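Local coordinates for protein phosphoglycerol transferase GacH (Streptococcus pyogenes MGAS5005, PDB 6DGM) that probably transfers glycerol phosphate onto the rhamnose polysaccharide of the streptococcal cell wall, through a manganese-containing catalytic domain of the sulfatase/alkaline phosphatase superfamily, at residues M3-N8 with I361-T366; T7-E12 with I367-L372; E93-T98 with S110-E115; P101-S106 with A353-L358. All coordinates share one frame; numbering follows the deposited sequence.

Interaction 1: residues M3-N8 with I361-T366; sequences MEKPTN and IQYDVT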
loop_
_atom_site.group_PDB
_atom_site.type_symbol
_atom_site.label_atom_id
_atom_site.label_comp_id
_atom_site.label_asym_id
_atom_site.label_seq_id
_atom_site.Cartn_x
_atom_site.Cartn_y
_atom_site.Cartn_z
ATOM N N MET A 3 0.929 9.209 20.038
ATOM C CA MET A 3 -0.319 9.726 19.512
ATOM C C MET A 3 -0.993 10.570 20.580
ATOM O O MET A 3 -0.938 10.230 21.761
ATOM C CB MET A 3 -1.251 8.574 19.121
ATOM C CG MET A 3 -2.493 9.064 18.442
ATOM S SD MET A 3 -3.566 7.690 17.977
ATOM C CE MET A 3 -4.931 8.631 17.289
ATOM N N GLU A 4 -1.594 11.676 20.155
ATOM C CA GLU A 4 -2.403 12.493 21.048
ATOM C C GLU A 4 -3.687 11.765 21.416
ATOM O O GLU A 4 -4.344 11.162 20.563
ATOM C CB GLU A 4 -2.759 13.798 20.342
ATOM C CG GLU A 4 -3.561 14.770 21.187
ATOM C CD GLU A 4 -3.807 16.094 20.473
ATOM O OE1 GLU A 4 -3.801 16.117 19.225
ATOM O OE2 GLU A 4 -3.997 17.118 21.160
ATOM N N LYS A 5 -4.045 11.827 22.697
ATOM C CA LYS A 5 -5.292 11.225 23.163
ATOM C C LYS A 5 -6.449 12.112 22.725
ATOM O O LYS A 5 -6.459 13.299 23.069
ATOM C CB LYS A 5 -5.289 11.103 24.688
ATOM C CG LYS A 5 -6.611 10.609 25.279
ATOM C CD LYS A 5 -6.731 10.905 26.765
ATOM C CE LYS A 5 -5.907 9.962 27.610
ATOM N NZ LYS A 5 -6.059 10.287 29.074
ATOM N N PRO A 6 -7.438 11.598 21.990
ATOM C CA PRO A 6 -8.606 12.423 21.669
ATOM C C PRO A 6 -9.267 12.943 22.941
ATOM O O PRO A 6 -9.337 12.252 23.963
ATOM C CB PRO A 6 -9.528 11.460 20.911
ATOM C CG PRO A 6 -8.603 10.436 20.341
ATOM C CD PRO A 6 -7.526 10.258 21.371
ATOM N N THR A 7 -9.760 14.179 22.873
ATOM C CA THR A 7 -10.314 14.799 24.066
ATOM C C THR A 7 -11.537 14.051 24.583
ATOM O O THR A 7 -11.826 14.105 25.780
ATOM C CB THR A 7 -10.642 16.273 23.813
ATOM O OG1 THR A 7 -11.562 16.390 22.725
ATOM C CG2 THR A 7 -9.376 17.043 23.484
ATOM N N ASN A 8 -12.250 13.333 23.715
ATOM C CA ASN A 8 -13.436 12.588 24.120
ATOM C C ASN A 8 -13.177 11.090 24.275
ATOM O O ASN A 8 -14.132 10.312 24.377
ATOM C CB ASN A 8 -14.574 12.821 23.122
ATOM C CG ASN A 8 -14.244 12.321 21.728
ATOM O OD1 ASN A 8 -13.071 12.171 21.360
ATOM N ND2 ASN A 8 -15.280 12.060 20.940
ATOM N N ILE A 361 -10.474 5.018 17.841
ATOM C CA ILE A 361 -10.127 3.616 17.599
ATOM C C ILE A 361 -8.615 3.449 17.524
ATOM O O ILE A 361 -8.030 2.528 18.114
ATOM C CB ILE A 361 -10.807 3.125 16.305
ATOM C CG1 ILE A 361 -12.335 3.151 16.450
ATOM C CG2 ILE A 361 -10.283 1.725 15.910
ATOM C CD1 ILE A 361 -12.894 2.267 17.566
ATOM N N GLN A 362 -7.969 4.333 16.768
ATOM C CA GLN A 362 -6.528 4.266 16.542
ATOM C C GLN A 362 -5.762 4.437 17.839
ATOM O O GLN A 362 -4.769 3.732 18.084
ATOM C CB GLN A 362 -6.185 5.376 15.551
ATOM C CG GLN A 362 -4.735 5.454 15.099
ATOM C CD GLN A 362 -4.576 6.305 13.851
ATOM O OE1 GLN A 362 -5.555 6.820 13.300
ATOM N NE2 GLN A 362 -3.333 6.481 13.413
ATOM N N TYR A 363 -6.202 5.363 18.687
ATOM C CA TYR A 363 -5.586 5.505 19.998
ATOM C C TYR A 363 -5.835 4.262 20.838
ATOM O O TYR A 363 -4.906 3.720 21.455
ATOM C CB TYR A 363 -6.132 6.762 20.680
ATOM C CG TYR A 363 -5.473 7.076 21.993
ATOM C CD1 TYR A 363 -4.271 7.760 22.043
ATOM C CD2 TYR A 363 -6.050 6.678 23.194
ATOM C CE1 TYR A 363 -3.667 8.044 23.240
ATOM C CE2 TYR A 363 -5.448 6.952 24.390
ATOM C CZ TYR A 363 -4.267 7.630 24.415
ATOM O OH TYR A 363 -3.680 7.895 25.627
ATOM N N ASP A 364 -7.072 3.758 20.825
ATOM C CA ASP A 364 -7.414 2.648 21.700
ATOM C C ASP A 364 -6.522 1.441 21.450
ATOM O O ASP A 364 -6.131 0.744 22.397
ATOM C CB ASP A 364 -8.872 2.243 21.511
ATOM C CG ASP A 364 -9.321 1.255 22.553
ATOM O OD1 ASP A 364 -9.406 1.689 23.726
ATOM O OD2 ASP A 364 -9.560 0.062 22.219
ATOM N N VAL A 365 -6.215 1.158 20.177
ATOM C CA VAL A 365 -5.474 -0.042 19.823
ATOM C C VAL A 365 -3.959 0.156 19.820
ATOM O O VAL A 365 -3.226 -0.827 19.640
ATOM C CB VAL A 365 -5.908 -0.583 18.441
ATOM C CG1 VAL A 365 -7.420 -0.797 18.383
ATOM C CG2 VAL A 365 -5.453 0.333 17.307
ATOM N N THR A 366 -3.469 1.376 20.029
ATOM C CA THR A 366 -2.024 1.592 20.041
ATOM C C THR A 366 -1.554 1.839 21.467
ATOM O O THR A 366 -1.103 0.909 22.149
ATOM C CB THR A 366 -1.605 2.704 19.072
ATOM O OG1 THR A 366 -2.347 3.898 19.319
ATOM C CG2 THR A 366 -1.828 2.274 17.621
#
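Lys5 lies over one face of the Tyr363 ring: its CA is 3.9 Å from the centroid of the Tyr363 ring and 24° off the normal, a CH-pi contact displaced toward the rim. The ring stands out from the end of helix 349-365, with CG anti to the backbone N (chi1 -175°), and the loop that leads into helix 11-29 bends round it. The buried part of the contact lies at the root of the ring, where Met3 and Pro6 close on Tyr363. Met3 SD sits 3.6 Å from Tyr363 N and, as a Met-aromatic contact at the ring edge, 5.4 Å from the Tyr363 centroid. The extended Met3 chain crosses Gln362 at about a right angle, with Met3 SD 3.8 Å from Gln362 CG; the Gln362 amide itself bonds elsewhere, chiefly to Pro101. Pro6 CD adds a further contact, 3.8 Å from Tyr363 CB. Thr366 OG1, near Met3 SD, donates to Gln362 O over 2.7 Å.

Toward solvent the contact thins. Lys5 CB and CG follow the ring to CZ and CE2, and the bend at chi3 (-76°) leaves Lys5 CE 3.6 Å from Tyr363 OH, but the chain then leads away. Glu4 turns its side chain outward and offers the ring little more than its carbonyl oxygen. The two segments share no hydrogen bond: sulfur, proline and aliphatic carbon grip the tyrosine by shape and dispersion, while directional bonds are left to neighbours such as Asn8 with Asn356 and Asn360, which join the same N-terminal loop to the same helix.

Interaction 2: residues T7-E12 with I367-L372; sequences TNYSQE and IGKGYL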
loop_
_atom_site.group_PDB
_atom_site.type_symbol
_atom_site.label_atom_id
_atom_site.label_comp_id
_atom_site.label_asym_id
_atom_site.label_seq_id
_atom_site.Cartn_x
_atom_site.Cartn_y
_atom_site.Cartn_z
ATOM N N THR A 7 -9.760 14.179 22.873
ATOM C CA THR A 7 -10.314 14.799 24.066
ATOM C C THR A 7 -11.537 14.051 24.583
ATOM O O THR A 7 -11.826 14.105 25.780
ATOM C CB THR A 7 -10.642 16.273 23.813
ATOM O OG1 THR A 7 -11.562 16.390 22.725
ATOM C CG2 THR A 7 -9.376 17.043 23.484
ATOM N N ASN A 8 -12.250 13.333 23.715
ATOM C CA ASN A 8 -13.436 12.588 24.120
ATOM C C ASN A 8 -13.177 11.090 24.275
ATOM O O ASN A 8 -14.132 10.312 24.377
ATOM C CB ASN A 8 -14.574 12.821 23.122
ATOM C CG ASN A 8 -14.244 12.321 21.728
ATOM O OD1 ASN A 8 -13.071 12.171 21.360
ATOM N ND2 ASN A 8 -15.280 12.060 20.940
ATOM N N TYR A 9 -11.914 10.672 24.320
ATOM C CA TYR A 9 -11.605 9.264 24.522
ATOM C C TYR A 9 -12.075 8.793 25.889
ATOM O O TYR A 9 -11.795 9.416 26.916
ATOM C CB TYR A 9 -10.102 9.039 24.381
ATOM C CG TYR A 9 -9.684 7.589 24.549
ATOM C CD1 TYR A 9 -9.923 6.660 23.547
ATOM C CD2 TYR A 9 -9.046 7.165 25.703
ATOM C CE1 TYR A 9 -9.540 5.341 23.700
ATOM C CE2 TYR A 9 -8.650 5.862 25.865
ATOM C CZ TYR A 9 -8.897 4.945 24.862
ATOM O OH TYR A 9 -8.474 3.646 25.035
ATOM N N SER A 10 -12.771 7.657 25.892
ATOM C CA SER A 10 -13.373 7.094 27.085
ATOM C C SER A 10 -14.010 5.778 26.683
ATOM O O SER A 10 -14.225 5.506 25.493
ATOM C CB SER A 10 -14.447 8.010 27.675
ATOM O OG SER A 10 -15.601 8.004 26.859
ATOM N N GLN A 11 -14.317 4.965 27.698
ATOM C CA GLN A 11 -15.034 3.716 27.465
ATOM C C GLN A 11 -16.370 3.973 26.773
ATOM O O GLN A 11 -16.748 3.240 25.850
ATOM C CB GLN A 11 -15.231 2.998 28.808
ATOM C CG GLN A 11 -15.553 1.520 28.693
ATOM C CD GLN A 11 -15.609 0.812 30.043
ATOM O OE1 GLN A 11 -15.036 1.270 31.028
ATOM N NE2 GLN A 11 -16.308 -0.314 30.087
ATOM N N GLU A 12 -17.094 5.019 27.198
ATOM C CA GLU A 12 -18.404 5.300 26.615
ATOM C C GLU A 12 -18.282 5.737 25.161
ATOM O O GLU A 12 -19.094 5.343 24.313
ATOM C CB GLU A 12 -19.139 6.350 27.458
ATOM C CG GLU A 12 -19.636 5.822 28.794
ATOM C CD GLU A 12 -20.436 6.856 29.584
ATOM O OE1 GLU A 12 -20.456 8.037 29.171
ATOM O OE2 GLU A 12 -21.048 6.486 30.618
ATOM N N ILE A 367 -1.678 3.066 21.953
ATOM C CA ILE A 367 -1.187 3.388 23.283
ATOM C C ILE A 367 -2.303 3.619 24.288
ATOM O O ILE A 367 -2.018 3.960 25.450
ATOM C CB ILE A 367 -0.186 4.560 23.230
ATOM C CG1 ILE A 367 -0.874 5.820 22.721
ATOM C CG2 ILE A 367 0.994 4.177 22.300
ATOM C CD1 ILE A 367 -0.064 7.077 22.954
ATOM N N GLY A 368 -3.555 3.402 23.898
ATOM C CA GLY A 368 -4.684 3.569 24.791
ATOM C C GLY A 368 -4.973 2.349 25.646
ATOM O O GLY A 368 -4.126 1.484 25.873
ATOM N N LYS A 369 -6.226 2.272 26.099
ATOM C CA LYS A 369 -6.652 1.369 27.159
ATOM C C LYS A 369 -7.174 0.025 26.666
ATOM O O LYS A 369 -7.442 -0.860 27.493
ATOM C CB LYS A 369 -7.777 2.044 27.958
ATOM C CG LYS A 369 -7.396 3.361 28.612
ATOM C CD LYS A 369 -6.486 3.139 29.796
ATOM C CE LYS A 369 -6.329 4.413 30.603
ATOM N NZ LYS A 369 -5.526 4.156 31.822
ATOM N N GLY A 370 -7.347 -0.156 25.362
ATOM C CA GLY A 370 -7.896 -1.409 24.870
ATOM C C GLY A 370 -9.348 -1.604 25.244
ATOM O O GLY A 370 -9.762 -2.731 25.549
ATOM N N TYR A 371 -10.133 -0.524 25.243
ATOM C CA TYR A 371 -11.556 -0.635 25.512
ATOM C C TYR A 371 -12.257 -1.516 24.487
ATOM O O TYR A 371 -13.301 -2.104 24.788
ATOM C CB TYR A 371 -12.196 0.754 25.518
ATOM C CG TYR A 371 -11.789 1.626 26.676
ATOM C CD1 TYR A 371 -11.782 1.132 27.975
ATOM C CD2 TYR A 371 -11.430 2.957 26.480
ATOM C CE1 TYR A 371 -11.421 1.932 29.048
ATOM C CE2 TYR A 371 -11.070 3.765 27.550
ATOM C CZ TYR A 371 -11.065 3.242 28.833
ATOM O OH TYR A 371 -10.709 4.018 29.916
ATOM N N LEU A 372 -11.711 -1.609 23.269
ATOM C CA LEU A 372 -12.361 -2.407 22.244
ATOM C C LEU A 372 -12.364 -3.896 22.567
ATOM O O LEU A 372 -13.091 -4.646 21.905
ATOM C CB LEU A 372 -11.688 -2.181 20.898
ATOM C CG LEU A 372 -12.097 -0.888 20.212
ATOM C CD1 LEU A 372 -11.165 -0.590 19.053
ATOM C CD2 LEU A 372 -13.513 -0.964 19.709
HETATM O O HOH W 1 -13.558 5.759 30.367
#
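Tyr9 and Tyr371 form an aromatic pair where the N-terminal loop enters helix 11-29, with Ser10 as the N-cap of that helix, and meets the glycine-rich turn that follows helix 349-365. The rings meet obliquely, planes at 34° and centroids of the Tyr9 and Tyr371 rings 5.3 Å apart, with Tyr9 CZ 3.6 Å from Tyr371 CD2. Both faces of Tyr371 are covered: Lys369 CB sits over the centre of one, and the start of the helix covers the opposite one. There Gln11 CB makes a CH-pi contact 4.0 Å from the Tyr371 centroid, 12° off the normal, and the Gln11 amide runs nearly parallel to the ring.

Hydrogen bonding across the contact centres on the Tyr9 hydroxyl. Lys369 N donates to Tyr9 OH at 2.8 Å in a nearly straight bond (166°), and the same oxygen is bonded to Asp364, which also receives Tyr371 N. One carboxylate therefore fixes both the tip of Tyr9 and the turn it touches. Ser10 OG caps Thr13 N in the first turn of the helix.

Water supplies a looser link at this surface: it accepts from Gln11 N at 2.9 Å and lies 3.4 Å from Tyr371 OH, a weak bond.

Interaction 3: residues E93-T98 with S110-E115; sequences EFQTLT and SVLYSE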
loop_
_atom_site.group_PDB
_atom_site.type_symbol
_atom_site.label_atom_id
_atom_site.label_comp_id
_atom_site.label_asym_id
_atom_site.label_seq_id
_atom_site.Cartn_x
_atom_site.Cartn_y
_atom_site.Cartn_z
ATOM N N GLU A 93 3.898 0.846 4.056
ATOM C CA GLU A 93 3.596 -0.567 4.230
ATOM C C GLU A 93 2.722 -0.806 5.458
ATOM O O GLU A 93 1.684 -1.477 5.373
ATOM C CB GLU A 93 4.926 -1.299 4.367
ATOM C CG GLU A 93 4.866 -2.820 4.308
ATOM C CD GLU A 93 6.225 -3.398 4.641
ATOM O OE1 GLU A 93 7.231 -2.745 4.299
ATOM O OE2 GLU A 93 6.289 -4.468 5.284
ATOM N N PHE A 94 3.125 -0.261 6.609
ATOM C CA PHE A 94 2.342 -0.383 7.837
ATOM C C PHE A 94 0.911 0.095 7.630
ATOM O O PHE A 94 -0.051 -0.536 8.089
ATOM C CB PHE A 94 3.006 0.460 8.939
ATOM C CG PHE A 94 2.188 0.602 10.200
ATOM C CD1 PHE A 94 1.199 1.580 10.308
ATOM C CD2 PHE A 94 2.430 -0.211 11.292
ATOM C CE1 PHE A 94 0.453 1.740 11.482
ATOM C CE2 PHE A 94 1.694 -0.056 12.480
ATOM C CZ PHE A 94 0.691 0.905 12.565
ATOM N N GLN A 95 0.751 1.221 6.947
ATOM C CA GLN A 95 -0.576 1.787 6.745
ATOM C C GLN A 95 -1.432 0.897 5.850
ATOM O O GLN A 95 -2.645 0.747 6.087
ATOM C CB GLN A 95 -0.443 3.190 6.160
ATOM C CG GLN A 95 0.186 4.181 7.122
ATOM C CD GLN A 95 0.362 5.516 6.510
ATOM O OE1 GLN A 95 -0.558 6.323 6.511
ATOM N NE2 GLN A 95 1.541 5.767 5.944
ATOM N N THR A 96 -0.832 0.265 4.832
ATOM C CA THR A 96 -1.644 -0.643 4.020
ATOM C C THR A 96 -2.155 -1.812 4.856
ATOM O O THR A 96 -3.308 -2.244 4.703
ATOM C CB THR A 96 -0.881 -1.166 2.796
ATOM O OG1 THR A 96 0.115 -2.130 3.178
ATOM C CG2 THR A 96 -0.249 -0.030 2.002
ATOM N N LEU A 97 -1.324 -2.343 5.738
ATOM C CA LEU A 97 -1.717 -3.543 6.460
ATOM C C LEU A 97 -2.722 -3.246 7.568
ATOM O O LEU A 97 -3.697 -3.993 7.727
ATOM C CB LEU A 97 -0.493 -4.219 7.056
ATOM C CG LEU A 97 0.535 -4.783 6.076
ATOM C CD1 LEU A 97 1.688 -5.351 6.857
ATOM C CD2 LEU A 97 -0.092 -5.841 5.167
ATOM N N THR A 98 -2.497 -2.187 8.344
ATOM C CA THR A 98 -3.350 -1.880 9.484
ATOM C C THR A 98 -4.514 -0.962 9.140
ATOM O O THR A 98 -5.541 -0.984 9.837
ATOM C CB THR A 98 -2.546 -1.180 10.593
ATOM O OG1 THR A 98 -2.081 0.095 10.134
ATOM C CG2 THR A 98 -1.360 -2.034 11.047
ATOM N N SER A 110 8.985 8.473 13.764
ATOM C CA SER A 110 9.740 8.341 12.528
ATOM C C SER A 110 9.404 7.065 11.760
ATOM O O SER A 110 9.134 7.121 10.551
ATOM C CB SER A 110 11.239 8.377 12.834
ATOM O OG SER A 110 11.973 8.276 11.629
ATOM N N VAL A 111 9.452 5.910 12.414
ATOM C CA VAL A 111 9.187 4.635 11.748
ATOM C C VAL A 111 8.140 3.866 12.540
ATOM O O VAL A 111 8.379 3.487 13.692
ATOM C CB VAL A 111 10.470 3.799 11.554
ATOM C CG1 VAL A 111 10.123 2.430 10.989
ATOM C CG2 VAL A 111 11.435 4.543 10.636
ATOM N N LEU A 112 6.982 3.633 11.912
ATOM C CA LEU A 112 5.864 2.989 12.589
ATOM C C LEU A 112 6.203 1.578 13.046
ATOM O O LEU A 112 5.814 1.170 14.144
ATOM C CB LEU A 112 4.647 2.990 11.658
ATOM C CG LEU A 112 4.138 4.416 11.398
ATOM C CD1 LEU A 112 3.258 4.487 10.173
ATOM C CD2 LEU A 112 3.387 4.932 12.619
ATOM N N TYR A 113 6.934 0.815 12.232
ATOM C CA TYR A 113 7.254 -0.552 12.596
ATOM C C TYR A 113 8.148 -0.632 13.832
ATOM O O TYR A 113 8.168 -1.675 14.499
ATOM C CB TYR A 113 7.974 -1.250 11.427
ATOM C CG TYR A 113 7.099 -1.866 10.351
ATOM C CD1 TYR A 113 5.730 -2.017 10.519
ATOM C CD2 TYR A 113 7.660 -2.323 9.164
ATOM C CE1 TYR A 113 4.945 -2.601 9.555
ATOM C CE2 TYR A 113 6.886 -2.915 8.187
ATOM C CZ TYR A 113 5.517 -3.054 8.386
ATOM O OH TYR A 113 4.697 -3.643 7.444
ATOM N N SER A 114 8.907 0.421 14.129
ATOM C CA SER A 114 9.780 0.439 15.292
ATOM C C SER A 114 9.148 1.092 16.507
ATOM O O SER A 114 9.431 0.677 17.631
ATOM C CB SER A 114 11.064 1.214 14.985
ATOM O OG SER A 114 11.819 0.581 13.967
ATOM N N GLU A 115 8.298 2.105 16.308
ATOM C CA GLU A 115 7.808 2.929 17.402
ATOM C C GLU A 115 6.346 2.710 17.761
ATOM O O GLU A 115 5.938 3.096 18.863
ATOM C CB GLU A 115 7.971 4.410 17.052
ATOM C CG GLU A 115 9.418 4.795 16.817
ATOM C CD GLU A 115 9.582 6.206 16.334
ATOM O OE1 GLU A 115 9.037 7.127 16.977
ATOM O OE2 GLU A 115 10.273 6.413 15.308
#
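Glu93 and Tyr113 make the polar bond of this buried helix-to-helix contact: Tyr113 OH donates to Glu93 OE2 over 2.8 Å, arriving from above the carboxylate plane, while the carboxylate stands almost perpendicular to the tyrosine ring (85°) at its edge. OE2 is also bonded by Tyr152 OH, and OE1 forms a salt bridge with Arg148. Since Arg148 lines the sn-glycerol-1-phosphate pocket, Glu93 is placed as a second-shell residue that probably helps to orient it; the ligand is about 6 Å from the Glu93 side chain.

Apolar packing centres on Phe94. Leu112 CB lies over one ring face, 3.9 Å from the Phe94 centroid, and Thr98 CG2 covers the opposite face. Leu112 CD1 adds a contact of 3.6 Å with Phe94 CD1. Phe94 and Tyr113 slide past each other in opposite directions, bringing Phe94 CB to 3.7 Å from Tyr113 CE1. Leu97 CD1 touches Tyr113 OH at 3.5 Å.

Helix 89-98, which carries the manganese ligand Thr89 at its start, is thereby joined to the short helix 112-115. Helix 148-154 packs on Tyr113 and Leu97, and strands 40-46 and 200-204 of the central sheet touch Glu93.

Interaction 4: residues P101-S106 with A353-L358; sequences PFYNFS and AIQNDL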
loop_
_atom_site.group_PDB
_atom_site.type_symbol
_atom_site.label_atom_id
_atom_site.label_comp_id
_atom_site.label_asym_id
_atom_site.label_seq_id
_atom_site.Cartn_x
_atom_site.Cartn_y
_atom_site.Cartn_z
ATOM N N PRO A 101 -3.871 5.586 9.709
ATOM C CA PRO A 101 -3.061 6.584 8.991
ATOM C C PRO A 101 -1.942 7.182 9.828
ATOM O O PRO A 101 -2.114 7.570 10.991
ATOM C CB PRO A 101 -4.072 7.658 8.575
ATOM C CG PRO A 101 -5.214 7.491 9.538
ATOM C CD PRO A 101 -5.260 6.044 9.912
ATOM N N PHE A 102 -0.787 7.315 9.179
ATOM C CA PHE A 102 0.362 7.985 9.783
ATOM C C PHE A 102 0.017 9.406 10.190
ATOM O O PHE A 102 0.513 9.899 11.207
ATOM C CB PHE A 102 1.491 7.981 8.745
ATOM C CG PHE A 102 2.872 8.219 9.297
ATOM C CD1 PHE A 102 3.118 8.357 10.650
ATOM C CD2 PHE A 102 3.943 8.263 8.425
ATOM C CE1 PHE A 102 4.409 8.548 11.120
ATOM C CE2 PHE A 102 5.230 8.456 8.890
ATOM C CZ PHE A 102 5.462 8.597 10.232
ATOM N N TYR A 103 -0.841 10.078 9.423
ATOM C CA TYR A 103 -1.142 11.472 9.701
ATOM C C TYR A 103 -1.864 11.678 11.027
ATOM O O TYR A 103 -1.940 12.827 11.479
ATOM C CB TYR A 103 -1.917 12.123 8.545
ATOM C CG TYR A 103 -3.248 11.534 8.182
ATOM C CD1 TYR A 103 -4.336 11.618 9.054
ATOM C CD2 TYR A 103 -3.455 10.940 6.940
ATOM C CE1 TYR A 103 -5.555 11.086 8.725
ATOM C CE2 TYR A 103 -4.672 10.418 6.599
ATOM C CZ TYR A 103 -5.733 10.492 7.498
ATOM O OH TYR A 103 -6.964 9.962 7.179
ATOM N N ASN A 104 -2.375 10.615 11.650
ATOM C CA ASN A 104 -3.001 10.725 12.963
ATOM C C ASN A 104 -2.050 10.424 14.109
ATOM O O ASN A 104 -2.405 10.669 15.267
ATOM C CB ASN A 104 -4.224 9.821 13.071
ATOM C CG ASN A 104 -5.427 10.405 12.376
ATOM O OD1 ASN A 104 -5.488 11.620 12.129
ATOM N ND2 ASN A 104 -6.416 9.552 12.086
ATOM N N PHE A 105 -0.847 9.945 13.819
ATOM C CA PHE A 105 0.133 9.750 14.871
ATOM C C PHE A 105 0.918 11.037 15.093
ATOM O O PHE A 105 0.842 11.985 14.313
ATOM C CB PHE A 105 1.082 8.608 14.507
ATOM C CG PHE A 105 0.456 7.242 14.590
ATOM C CD1 PHE A 105 0.058 6.709 15.814
ATOM C CD2 PHE A 105 0.253 6.499 13.453
ATOM C CE1 PHE A 105 -0.511 5.452 15.880
ATOM C CE2 PHE A 105 -0.311 5.241 13.517
ATOM C CZ PHE A 105 -0.694 4.715 14.714
ATOM N N SER A 106 1.669 11.063 16.186
ATOM C CA SER A 106 2.469 12.231 16.520
ATOM C C SER A 106 3.545 12.465 15.467
ATOM O O SER A 106 4.083 11.528 14.878
ATOM C CB SER A 106 3.133 12.015 17.879
ATOM O OG SER A 106 4.167 12.961 18.058
ATOM N N ALA A 353 -15.596 14.798 11.949
ATOM C CA ALA A 353 -16.427 13.904 12.746
ATOM C C ALA A 353 -16.004 12.460 12.544
ATOM O O ALA A 353 -15.808 11.718 13.512
ATOM C CB ALA A 353 -17.906 14.087 12.384
ATOM N N ILE A 354 -15.818 12.055 11.286
ATOM C CA ILE A 354 -15.389 10.696 10.995
ATOM C C ILE A 354 -13.965 10.466 11.503
ATOM O O ILE A 354 -13.645 9.390 12.024
ATOM C CB ILE A 354 -15.552 10.410 9.493
ATOM C CG1 ILE A 354 -17.032 10.469 9.090
ATOM C CG2 ILE A 354 -14.926 9.058 9.123
ATOM C CD1 ILE A 354 -17.246 10.464 7.587
ATOM N N GLN A 355 -13.091 11.468 11.366
ATOM C CA GLN A 355 -11.733 11.329 11.878
ATOM C C GLN A 355 -11.723 11.186 13.391
ATOM O O GLN A 355 -10.861 10.486 13.931
ATOM C CB GLN A 355 -10.868 12.514 11.426
ATOM C CG GLN A 355 -10.407 12.400 9.993
ATOM C CD GLN A 355 -9.417 11.252 9.767
ATOM O OE1 GLN A 355 -8.700 10.824 10.681
ATOM N NE2 GLN A 355 -9.387 10.743 8.540
ATOM N N ASN A 356 -12.675 11.823 14.091
ATOM C CA ASN A 356 -12.742 11.636 15.533
ATOM C C ASN A 356 -13.079 10.191 15.866
ATOM O O ASN A 356 -12.510 9.614 16.800
ATOM C CB ASN A 356 -13.725 12.598 16.180
ATOM C CG ASN A 356 -13.799 12.404 17.673
ATOM O OD1 ASN A 356 -14.681 11.716 18.165
ATOM N ND2 ASN A 356 -12.861 13.001 18.400
ATOM N N ASP A 357 -14.006 9.585 15.111
ATOM C CA ASP A 357 -14.264 8.158 15.277
ATOM C C ASP A 357 -12.976 7.364 15.082
ATOM O O ASP A 357 -12.619 6.508 15.902
ATOM C CB ASP A 357 -15.301 7.671 14.261
ATOM C CG ASP A 357 -16.694 8.216 14.508
ATOM O OD1 ASP A 357 -16.990 8.660 15.633
ATOM O OD2 ASP A 357 -17.503 8.193 13.557
ATOM N N LEU A 358 -12.268 7.633 13.978
ATOM C CA LEU A 358 -11.043 6.899 13.673
ATOM C C LEU A 358 -9.968 7.115 14.727
ATOM O O LEU A 358 -9.315 6.154 15.151
ATOM C CB LEU A 358 -10.543 7.291 12.284
ATOM C CG LEU A 358 -9.233 6.634 11.868
ATOM C CD1 LEU A 358 -9.372 5.128 11.820
ATOM C CD2 LEU A 358 -8.759 7.168 10.516
#
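Gln355 reaches from helix 349-365 to Tyr103 and Asn104 in the loop between helices 89-98 and 112-115. From CB the chain leaves with CG anti to the carbonyl carbon (chi1 -78°) and bends at chi2 (-67°), turning CD toward the loop; Val336 of helix 328-339 packs against this side chain. Gln355 CD lies 3.8 Å from Tyr103 OH. At the tip the two amide atoms part. Gln355 OE1 accepts from Asn104 ND2 at 3.0 Å in a nearly straight bond (169°), with the donor nearly along the C=O axis and the acceptor in the plane of the Asn104 amide. Gln355 OE1 also sits at the edge of the Tyr103 ring, 3.7 Å from Tyr103 CE1. Gln355 NE2 makes a weak, bent bond to Tyr103 OH at 2.9 Å; its stronger partner is Ala340 O.

The rest of the contact is largely apolar. Pro101 and Leu358 meet tip to tip, with Pro101 CG 3.7 Å from Leu358 CD2, and that methyl also touches Asn104 ND2. Pro101 CB in turn covers the centre of one face of the Tyr103 ring, a cover supplied from within the loop.

Asn104 ND2 has a second acceptor, Gln362 OE1, about two turns further along the same helix. Side-chain amides of Gln355 and Gln362 thus hold Asn104, and so the loop, to one helix. Gln355 OE1 and Asn104 ND2 satisfy each other, while Gln355 NE2 relies mainly on Ala340 O; these neutral groups fix the direction of approach through hydrogen-bond geometry, without an ion pair between the two segments.

Interactions 1, 2 and 4 gather about helix 349-365 and its C-terminal turn, with centres about 7 Å (1 and 2) and 8 Å (1 and 4) apart. Interaction 3 lies deeper, its centre about 15 Å from that of interaction 4 and about 21 Å from that of interaction 2. Interactions 1 and 2 continue one another along the chain and together bring its N-terminal start back to its end, with almost the whole catalytic domain lying between them in sequence. Interaction 4 is nested inside that loop and takes helix 349-365 to the 101-106 turn, which Gln95 OE1 bonds at Phe102 N, linking it to interaction 3. A run of contacts therefore leads from the joined termini toward helix 89-98 and the manganese site.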